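Local coordinates for DNA repair protein rhp9/CRB2 (Schizosaccharomyces pombe, PDB 2FHD) that probably acts in DNA repair and the cell cycle, reading the methylation state of a histone H4 lysine through its tandem tudor domains, at residues A26-P31 against Y42-D47; N10-F15 against N57-F62; F15-P20 against S52-N57. One frame throughout, in Å; residues are numbered along the deposited sequence.

Interaction 1: residues A26-P31 against Y42-D47; sequences ATLVAP and YKVQFD. With PO4 (phosphate ion), chain E.
The carbonyl oxygen of Lys43 takes two backbone N-H groups from the facing strand: Val29 N at 2.8 Å from Lys43 O, and Ala30 N, whose bond is long and weak. With both residues facing Lys43, the register slips by one, a classic beta bulge in strand 23-32. Past it the ladder resumes with the shortest backbone bond of the contact, Lys43 N to Ala30 O at 2.7 Å. On the other side of the bulge Thr27 and Gln45 exchange a reciprocal pair of bonds, Gln45 N lying 2.8 Å from Thr27 O.

These strands form an antiparallel hairpin within the SH3-like barrel of the first tudor domain. Leu28, Val44 and Tyr42 point to one face, where Leu28 CD1 touches both Tyr42 CD1, at 3.6 Å, and Val44 CG2; the leucine and tyrosine side chains cross obliquely. CG of Leu28 stands anti to the backbone N (chi1 -179°), beside the carbonyl carbon, and from there CD1 meets the tyrosine. At the bulge, Val29 CG2 packs on Gln45 CB at 3.8 Å. Lys43 and Gln45 share the opposite face: the bent Lys43 chain sends NZ to a phosphate ion, probably from the crystallisation liquor, 2.7 Å from its O3, whereas Gln45 OE1 accepts a bond from Ser4 N. Arg11 ties the hairpin to the preceding strand through Thr27 OG1 and a salt bridge to Asp47.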
loop_
_atom_site.group_PDB
_atom_site.type_symbol
_atom_site.label_atom_id
_atom_site.label_comp_id
_atom_site.label_asym_id
_atom_site.label_seq_id
_atom_site.Cartn_x
_atom_site.Cartn_y
_atom_site.Cartn_z
ATOM N N ALA A 26 -16.402 5.150 3.628
ATOM C CA ALA A 26 -14.968 4.973 3.638
ATOM C C ALA A 26 -14.590 5.198 5.093
ATOM O O ALA A 26 -15.439 5.606 5.923
ATOM C CB ALA A 26 -14.371 5.999 2.769
ATOM N N THR A 27 -13.326 4.955 5.404
ATOM C CA THR A 27 -12.700 5.328 6.659
ATOM C C THR A 27 -11.720 6.500 6.448
ATOM O O THR A 27 -10.875 6.486 5.536
ATOM C CB THR A 27 -11.972 4.092 7.137
ATOM O OG1 THR A 27 -12.963 3.069 7.342
ATOM C CG2 THR A 27 -11.222 4.309 8.486
ATOM N N LEU A 28 -11.886 7.559 7.234
ATOM C CA LEU A 28 -10.889 8.632 7.329
ATOM C C LEU A 28 -9.584 8.077 7.991
ATOM O O LEU A 28 -9.588 7.656 9.161
ATOM C CB LEU A 28 -11.440 9.830 8.130
ATOM C CG LEU A 28 -10.547 11.082 8.318
ATOM C CD1 LEU A 28 -9.872 11.444 7.012
ATOM C CD2 LEU A 28 -11.257 12.305 8.964
ATOM N N VAL A 29 -8.512 8.081 7.214
ATOM C CA VAL A 29 -7.285 7.427 7.559
ATOM C C VAL A 29 -6.298 8.441 8.215
ATOM O O VAL A 29 -5.681 8.153 9.260
ATOM C CB VAL A 29 -6.664 6.713 6.273
ATOM C CG1 VAL A 29 -5.275 6.229 6.577
ATOM C CG2 VAL A 29 -7.442 5.531 5.843
ATOM N N ALA A 30 -6.209 9.654 7.661
ATOM C CA ALA A 30 -5.242 10.634 8.083
ATOM C C ALA A 30 -5.499 11.961 7.358
ATOM O O ALA A 30 -5.879 11.949 6.175
ATOM C CB ALA A 30 -3.843 10.140 7.729
ATOM N N PRO A 31 -5.164 13.108 8.024
ATOM C CA PRO A 31 -5.075 14.399 7.353
ATOM C C PRO A 31 -3.839 14.383 6.436
ATOM O O PRO A 31 -2.836 13.673 6.686
ATOM C CB PRO A 31 -4.908 15.383 8.519
ATOM C CG PRO A 31 -4.096 14.539 9.606
ATOM C CD PRO A 31 -4.739 13.163 9.466
ATOM N N TYR A 42 -7.532 14.989 2.973
ATOM C CA TYR A 42 -7.868 13.745 3.726
ATOM C C TYR A 42 -7.576 12.464 3.013
ATOM O O TYR A 42 -8.000 12.261 1.877
ATOM C CB TYR A 42 -9.338 13.730 4.195
ATOM C CG TYR A 42 -9.578 14.895 5.064
ATOM C CD1 TYR A 42 -9.101 14.906 6.393
ATOM C CD2 TYR A 42 -10.158 16.047 4.542
ATOM C CE1 TYR A 42 -9.257 16.051 7.210
ATOM C CE2 TYR A 42 -10.325 17.213 5.348
ATOM C CZ TYR A 42 -9.889 17.196 6.672
ATOM O OH TYR A 42 -10.012 18.351 7.442
ATOM N N LYS A 43 -6.793 11.612 3.659
ATOM C CA LYS A 43 -6.643 10.342 3.088
ATOM C C LYS A 43 -7.818 9.505 3.632
ATOM O O LYS A 43 -8.070 9.448 4.837
ATOM C CB LYS A 43 -5.265 9.678 3.354
ATOM C CG LYS A 43 -5.199 8.289 2.666
ATOM C CD LYS A 43 -3.833 7.969 2.218
ATOM C CE LYS A 43 -3.359 6.657 2.858
ATOM N NZ LYS A 43 -2.020 6.237 2.260
ATOM N N VAL A 44 -8.464 8.819 2.703
ATOM C CA VAL A 44 -9.662 8.068 2.973
ATOM C C VAL A 44 -9.463 6.687 2.321
ATOM O O VAL A 44 -8.772 6.551 1.324
ATOM C CB VAL A 44 -10.789 8.954 2.378
ATOM C CG1 VAL A 44 -11.401 8.445 1.148
ATOM C CG2 VAL A 44 -11.590 9.797 3.410
ATOM N N GLN A 45 -10.039 5.655 2.945
ATOM C CA GLN A 45 -10.057 4.272 2.405
ATOM C C GLN A 45 -11.502 3.739 2.111
ATOM O O GLN A 45 -12.333 3.682 2.962
ATOM C CB GLN A 45 -9.352 3.348 3.387
ATOM C CG GLN A 45 -8.949 2.054 2.771
ATOM C CD GLN A 45 -8.128 1.179 3.734
ATOM O OE1 GLN A 45 -8.322 1.171 4.960
ATOM N NE2 GLN A 45 -7.217 0.442 3.168
ATOM N N PHE A 46 -11.773 3.330 0.880
ATOM C CA PHE A 46 -13.056 2.739 0.535
ATOM C C PHE A 46 -13.105 1.281 1.039
ATOM O O PHE A 46 -12.095 0.735 1.525
ATOM C CB PHE A 46 -13.242 2.917 -0.971
ATOM C CG PHE A 46 -13.443 4.352 -1.338
ATOM C CD1 PHE A 46 -14.669 4.999 -1.024
ATOM C CD2 PHE A 46 -12.380 5.118 -1.866
ATOM C CE1 PHE A 46 -14.864 6.351 -1.341
ATOM C CE2 PHE A 46 -12.561 6.514 -2.185
ATOM C CZ PHE A 46 -13.807 7.115 -1.932
ATOM N N ASP A 47 -14.270 0.692 0.971
ATOM C CA ASP A 47 -14.534 -0.602 1.627
ATOM C C ASP A 47 -13.876 -1.751 0.809
ATOM O O ASP A 47 -13.659 -2.831 1.349
ATOM C CB ASP A 47 -16.062 -0.810 1.889
ATOM C CG ASP A 47 -16.603 0.128 3.019
ATOM O OD1 ASP A 47 -15.763 0.734 3.754
ATOM O OD2 ASP A 47 -17.859 0.271 3.202
HETATM P P PO4 E . 0.108 4.058 0.819
HETATM O O1 PO4 E . 0.611 5.340 1.459
HETATM O O2 PO4 E . 0.710 2.845 1.500
HETATM O O3 PO4 E . -1.403 3.950 0.924
HETATM O O4 PO4 E . 0.534 4.101 -0.633
#

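Interaction 2: residues N10-F15 against N57-F62; sequences NRVLAF and NQIKRF
Four backbone hydrogen bonds zip residues 11-15 to residues 58-62, starting with Phe15 N to Gln58 O at 2.8 Å. Leu13 and Lys60 form an antiparallel hydrogen-bonded pair, Lys60 N reaching Leu13 O at 2.9 Å and Leu13 N returning to Lys60 O. The last bond runs from Phe62 N to Arg11 O at 3.0 Å. This is the pairing of the first and fifth strands of the SH3-like tudor fold, which joins the two ends of the domain's chain. CA-H groups of Ile59 and Ala14 add contacts to Leu13 O and Gln58 O.

Val12 and Ile59 carry the packing on the core side. CB of Val12 lies 3.8 Å from Ile59 CG1, and its CG2 meets Ile59 CD1; Ile59 also touches Tyr42 and Val44 of strand 41-46, so the cluster takes in side chains from a third strand of the sheet. Toward the 62 end, CG of Phe62 stands anti to the backbone N (chi1 -167°), on the side where the ring meets Leu13. Leu13 CD2 sits over one ring face, 4.2 Å from the centroid and offset toward the rim, a CH-pi contact, while Leu13 CD1 touches Phe62 CD1 and Arg11 CB lies at the ring edge. At the other end of the strand pair the Gln58 amide and the Phe15 ring are turned only 17° from each other. Gln58 OE1 is engaged by Asn55 N, and the amide nitrogen of the same side chain, Gln58 NE2, comes within 3.6 Å of Phe15 CD2.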
loop_
_atom_site.group_PDB
_atom_site.type_symbol
_atom_site.label_atom_id
_atom_site.label_comp_id
_atom_site.label_asym_id
_atom_site.label_seq_id
_atom_site.Cartn_x
_atom_site.Cartn_y
_atom_site.Cartn_z
ATOM N N ASN A 10 -14.329 7.469 12.731
ATOM C CA ASN A 10 -13.698 7.786 11.440
ATOM C C ASN A 10 -14.446 7.400 10.130
ATOM O O ASN A 10 -13.949 7.697 9.029
ATOM C CB ASN A 10 -12.308 7.178 11.329
ATOM C CG ASN A 10 -11.341 7.806 12.308
ATOM O OD1 ASN A 10 -11.662 7.925 13.483
ATOM N ND2 ASN A 10 -10.159 8.250 11.818
ATOM N N ARG A 11 -15.609 6.772 10.245
ATOM C CA ARG A 11 -16.397 6.490 9.046
ATOM C C ARG A 11 -16.975 7.749 8.389
ATOM O O ARG A 11 -17.641 8.574 9.044
ATOM C CB ARG A 11 -17.497 5.469 9.368
ATOM C CG ARG A 11 -16.963 4.111 9.878
ATOM C CD ARG A 11 -16.222 3.348 8.753
ATOM N NE ARG A 11 -17.150 2.807 7.787
ATOM C CZ ARG A 11 -16.776 2.322 6.615
ATOM N NH1 ARG A 11 -15.513 2.396 6.294
ATOM N NH2 ARG A 11 -17.659 1.787 5.757
ATOM N N VAL A 12 -16.756 7.842 7.078
ATOM C CA VAL A 12 -17.169 8.985 6.266
ATOM C C VAL A 12 -17.898 8.478 5.026
ATOM O O VAL A 12 -17.880 7.262 4.746
ATOM C CB VAL A 12 -15.937 9.950 5.868
ATOM C CG1 VAL A 12 -15.395 10.632 7.174
ATOM C CG2 VAL A 12 -14.737 9.178 5.151
ATOM N N LEU A 13 -18.528 9.413 4.329
ATOM C CA LEU A 13 -18.951 9.278 2.973
ATOM C C LEU A 13 -17.976 10.189 2.190
ATOM O O LEU A 13 -17.861 11.394 2.461
ATOM C CB LEU A 13 -20.417 9.732 2.832
ATOM C CG LEU A 13 -21.460 8.753 3.427
ATOM C CD1 LEU A 13 -22.835 9.427 3.699
ATOM C CD2 LEU A 13 -21.693 7.476 2.534
ATOM N N ALA A 14 -17.229 9.610 1.265
ATOM C CA ALA A 14 -16.172 10.318 0.650
ATOM C C ALA A 14 -16.492 10.285 -0.846
ATOM O O ALA A 14 -17.034 9.295 -1.360
ATOM C CB ALA A 14 -14.835 9.637 0.995
ATOM N N PHE A 15 -16.161 11.367 -1.552
ATOM C CA PHE A 15 -16.397 11.435 -2.996
ATOM C C PHE A 15 -15.421 10.538 -3.725
ATOM O O PHE A 15 -14.213 10.725 -3.578
ATOM C CB PHE A 15 -16.172 12.853 -3.472
ATOM C CG PHE A 15 -16.302 13.041 -4.969
ATOM C CD1 PHE A 15 -17.544 12.989 -5.592
ATOM C CD2 PHE A 15 -15.165 13.306 -5.761
ATOM C CE1 PHE A 15 -17.674 13.200 -7.002
ATOM C CE2 PHE A 15 -15.285 13.499 -7.191
ATOM C CZ PHE A 15 -16.539 13.498 -7.795
ATOM N N ASN A 57 -14.309 19.624 0.809
ATOM C CA ASN A 57 -15.551 19.620 0.068
ATOM C C ASN A 57 -15.965 18.227 -0.475
ATOM O O ASN A 57 -16.963 18.112 -1.158
ATOM C CB ASN A 57 -15.371 20.493 -1.186
ATOM C CG ASN A 57 -15.454 21.979 -0.890
ATOM O OD1 ASN A 57 -16.025 22.420 0.113
ATOM N ND2 ASN A 57 -14.838 22.761 -1.748
ATOM N N GLN A 58 -15.186 17.205 -0.209
ATOM C CA GLN A 58 -15.452 15.935 -0.816
ATOM C C GLN A 58 -15.659 14.854 0.246
ATOM O O GLN A 58 -15.539 13.678 -0.078
ATOM C CB GLN A 58 -14.292 15.596 -1.749
ATOM C CG GLN A 58 -14.335 16.396 -3.070
ATOM C CD GLN A 58 -13.012 16.235 -3.883
ATOM O OE1 GLN A 58 -11.942 16.081 -3.323
ATOM N NE2 GLN A 58 -13.121 16.237 -5.182
ATOM N N ILE A 59 -16.085 15.252 1.473
ATOM C CA ILE A 59 -16.113 14.333 2.569
ATOM C C ILE A 59 -17.125 14.791 3.607
ATOM O O ILE A 59 -17.217 15.989 3.924
ATOM C CB ILE A 59 -14.673 14.146 3.182
ATOM C CG1 ILE A 59 -14.578 13.022 4.178
ATOM C CG2 ILE A 59 -14.134 15.394 3.914
ATOM C CD1 ILE A 59 -13.110 12.707 4.546
ATOM N N LYS A 60 -17.916 13.829 4.088
ATOM C CA LYS A 60 -18.923 14.074 5.143
ATOM C C LYS A 60 -18.757 13.007 6.220
ATOM O O LYS A 60 -18.333 11.914 5.891
ATOM C CB LYS A 60 -20.319 13.919 4.540
ATOM C CG LYS A 60 -20.670 14.922 3.485
ATOM C CD LYS A 60 -21.035 16.321 4.141
ATOM C CE LYS A 60 -21.147 17.348 3.097
ATOM N NZ LYS A 60 -21.403 18.701 3.742
ATOM N N ARG A 61 -19.135 13.286 7.465
ATOM C CA ARG A 61 -19.299 12.229 8.459
ATOM C C ARG A 61 -20.348 11.207 7.932
ATOM O O ARG A 61 -21.347 11.605 7.384
ATOM C CB ARG A 61 -19.867 12.825 9.757
ATOM C CG ARG A 61 -18.922 13.115 10.923
ATOM C CD ARG A 61 -19.497 12.593 12.291
ATOM N NE ARG A 61 -18.344 12.217 13.151
ATOM C CZ ARG A 61 -18.304 11.250 14.083
ATOM N NH1 ARG A 61 -19.368 10.512 14.395
ATOM N NH2 ARG A 61 -17.185 11.024 14.736
ATOM N N PHE A 62 -20.168 9.917 8.165
ATOM C CA PHE A 62 -21.158 8.919 7.715
ATOM C C PHE A 62 -22.236 8.879 8.798
ATOM O O PHE A 62 -22.221 7.986 9.672
ATOM C CB PHE A 62 -20.500 7.545 7.590
ATOM C CG PHE A 62 -21.326 6.528 6.861
ATOM C CD1 PHE A 62 -22.691 6.821 6.443
ATOM C CD2 PHE A 62 -20.798 5.260 6.601
ATOM C CE1 PHE A 62 -23.484 5.864 5.783
ATOM C CE2 PHE A 62 -21.628 4.232 5.913
ATOM C CZ PHE A 62 -22.977 4.542 5.534
#

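Interaction 3: residues F15-P20 against S52-N57; sequences FFKGYP and STVNSN
The loop that follows the first strand of the SH3-like tudor domain reaches the domain's fourth strand, 51-55, through a lysine side chain. Lys17 NZ gives a hydrogen bond to the backbone carbonyl of Thr53, 2.6 Å from Thr53 O, and approaches that oxygen nearly in line with the C=O bond (C=O...N angle 170°). The chain is bent at chi3 (32°), which turns CE back from an extended course. On the way to the ammonium group the aliphatic part passes Val54, with Lys17 CD 4.1 Å from Val54 CG1. That same methyl meets the backbone at the end of strand 11-15 as well: Val54 CG1 lies 3.7 Å from Phe15 O. Its position follows from chi1 of Val54 (-65°), which sets CG1 anti to the carbonyl carbon. Ser52 is a looser neighbour, its OG 4.2 Å from Lys17 CE.

The contact is small and partly buried, resting on one polar bond and a few van der Waals touches. Strand 51-55 is bonded to strand 41-46 through Ser52 with Val44 and Val54 with Tyr42, while the loop turns back toward strand 23-32, where Phe16 packs on Tyr24.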
loop_
_atom_site.group_PDB
_atom_site.type_symbol
_atom_site.label_atom_id
_atom_site.label_comp_id
_atom_site.label_asym_id
_atom_site.label_seq_id
_atom_site.Cartn_x
_atom_site.Cartn_y
_atom_site.Cartn_z
ATOM N N PHE A 15 -16.161 11.367 -1.552
ATOM C CA PHE A 15 -16.397 11.435 -2.996
ATOM C C PHE A 15 -15.421 10.538 -3.725
ATOM O O PHE A 15 -14.213 10.725 -3.578
ATOM C CB PHE A 15 -16.172 12.853 -3.472
ATOM C CG PHE A 15 -16.302 13.041 -4.969
ATOM C CD1 PHE A 15 -17.544 12.989 -5.592
ATOM C CD2 PHE A 15 -15.165 13.306 -5.761
ATOM C CE1 PHE A 15 -17.674 13.200 -7.002
ATOM C CE2 PHE A 15 -15.285 13.499 -7.191
ATOM C CZ PHE A 15 -16.539 13.498 -7.795
ATOM N N PHE A 16 -15.933 9.603 -4.512
ATOM C CA PHE A 16 -15.104 8.746 -5.307
ATOM C C PHE A 16 -14.831 9.410 -6.650
ATOM O O PHE A 16 -15.747 9.647 -7.451
ATOM C CB PHE A 16 -15.730 7.356 -5.452
ATOM C CG PHE A 16 -14.918 6.421 -6.305
ATOM C CD1 PHE A 16 -13.741 5.855 -5.815
ATOM C CD2 PHE A 16 -15.313 6.129 -7.620
ATOM C CE1 PHE A 16 -12.954 4.977 -6.625
ATOM C CE2 PHE A 16 -14.552 5.255 -8.426
ATOM C CZ PHE A 16 -13.354 4.681 -7.911
ATOM N N LYS A 17 -13.540 9.701 -6.854
ATOM C CA LYS A 17 -13.014 10.606 -7.890
ATOM C C LYS A 17 -12.867 9.946 -9.264
ATOM O O LYS A 17 -12.779 10.660 -10.294
ATOM C CB LYS A 17 -11.685 11.227 -7.430
ATOM C CG LYS A 17 -11.862 12.535 -6.589
ATOM C CD LYS A 17 -10.725 12.913 -5.675
ATOM C CE LYS A 17 -9.425 12.485 -6.223
ATOM N NZ LYS A 17 -8.369 13.081 -5.368
ATOM N N GLY A 18 -12.858 8.594 -9.249
ATOM C CA GLY A 18 -12.977 7.731 -10.428
ATOM C C GLY A 18 -14.389 7.732 -10.993
ATOM O O GLY A 18 -15.221 8.555 -10.584
ATOM N N TYR A 19 -14.688 6.798 -11.906
ATOM C CA TYR A 19 -15.736 7.101 -12.909
ATOM C C TYR A 19 -17.040 6.324 -13.130
ATOM O O TYR A 19 -17.444 6.132 -14.297
ATOM C CB TYR A 19 -15.115 7.477 -14.278
ATOM C CG TYR A 19 -15.087 8.986 -14.574
ATOM C CD1 TYR A 19 -15.073 9.467 -15.919
ATOM C CD2 TYR A 19 -15.093 9.932 -13.517
ATOM C CE1 TYR A 19 -15.044 10.847 -16.194
ATOM C CE2 TYR A 19 -15.060 11.306 -13.777
ATOM C CZ TYR A 19 -15.036 11.758 -15.107
ATOM O OH TYR A 19 -15.012 13.117 -15.323
ATOM N N PRO A 20 -17.685 5.840 -12.046
ATOM C CA PRO A 20 -19.043 6.418 -11.750
ATOM C C PRO A 20 -18.836 7.402 -10.521
ATOM O O PRO A 20 -18.260 6.974 -9.515
ATOM C CB PRO A 20 -19.866 5.155 -11.377
ATOM C CG PRO A 20 -18.791 4.244 -10.566
ATOM C CD PRO A 20 -17.366 4.657 -11.197
ATOM N N SER A 52 -7.676 7.004 -1.230
ATOM C CA SER A 52 -7.791 8.204 -2.024
ATOM C C SER A 52 -7.604 9.452 -1.170
ATOM O O SER A 52 -7.848 9.424 0.015
ATOM C CB SER A 52 -9.169 8.209 -2.663
ATOM O OG SER A 52 -9.261 9.267 -3.558
ATOM N N THR A 53 -7.141 10.538 -1.761
ATOM C CA THR A 53 -6.965 11.817 -1.059
ATOM C C THR A 53 -7.984 12.861 -1.567
ATOM O O THR A 53 -8.047 13.060 -2.781
ATOM C CB THR A 53 -5.539 12.344 -1.269
ATOM O OG1 THR A 53 -4.667 11.361 -0.725
ATOM C CG2 THR A 53 -5.274 13.666 -0.412
ATOM N N VAL A 54 -8.782 13.474 -0.693
ATOM C CA VAL A 54 -9.910 14.289 -1.157
ATOM C C VAL A 54 -9.845 15.604 -0.432
ATOM O O VAL A 54 -9.226 15.685 0.642
ATOM C CB VAL A 54 -11.337 13.614 -0.851
ATOM C CG1 VAL A 54 -11.500 12.336 -1.640
ATOM C CG2 VAL A 54 -11.602 13.399 0.665
ATOM N N ASN A 55 -10.471 16.641 -0.969
ATOM C CA ASN A 55 -10.538 17.868 -0.183
ATOM C C ASN A 55 -11.700 17.886 0.801
ATOM O O ASN A 55 -12.520 16.931 0.830
ATOM C CB ASN A 55 -10.535 19.124 -1.069
ATOM C CG ASN A 55 -11.700 19.197 -2.017
ATOM O OD1 ASN A 55 -12.886 19.230 -1.629
ATOM N ND2 ASN A 55 -11.366 19.304 -3.321
ATOM N N SER A 56 -11.813 19.001 1.555
ATOM C CA SER A 56 -12.801 19.143 2.649
ATOM C C SER A 56 -14.214 19.305 2.092
ATOM O O SER A 56 -15.173 19.164 2.796
ATOM C CB SER A 56 -12.475 20.356 3.511
ATOM O OG SER A 56 -12.847 21.532 2.784
ATOM N N ASN A 57 -14.309 19.624 0.809
ATOM C CA ASN A 57 -15.551 19.620 0.068
ATOM C C ASN A 57 -15.965 18.227 -0.475
ATOM O O ASN A 57 -16.963 18.112 -1.158
ATOM C CB ASN A 57 -15.371 20.493 -1.186
ATOM C CG ASN A 57 -15.454 21.979 -0.890
ATOM O OD1 ASN A 57 -16.025 22.420 0.113
ATOM N ND2 ASN A 57 -14.838 22.761 -1.748
#

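How the interactions relate
All three contacts belong to the first tudor domain, whose antiparallel sheet runs in the order 51-55, 41-46, 23-32, 11-15, 59-61. Interaction 1 pairs the middle strand, 23-32, with its neighbour 41-46, interaction 2 the last two, and interaction 3 brings the end of strand 11-15 and the loop after it to the outer strand 51-55. Their centres lie 8 to 11 Å apart. Along the chain, interaction 1 nests inside interaction 3, which nests inside interaction 2. Backbone bonds Ala26 N to Val12 O and Val44 O to Ser52 N make them continuous, and Ile59 packs against Val54 between the two outermost strands, so the sheet curls into a compact barrel, as in SH3-like folds.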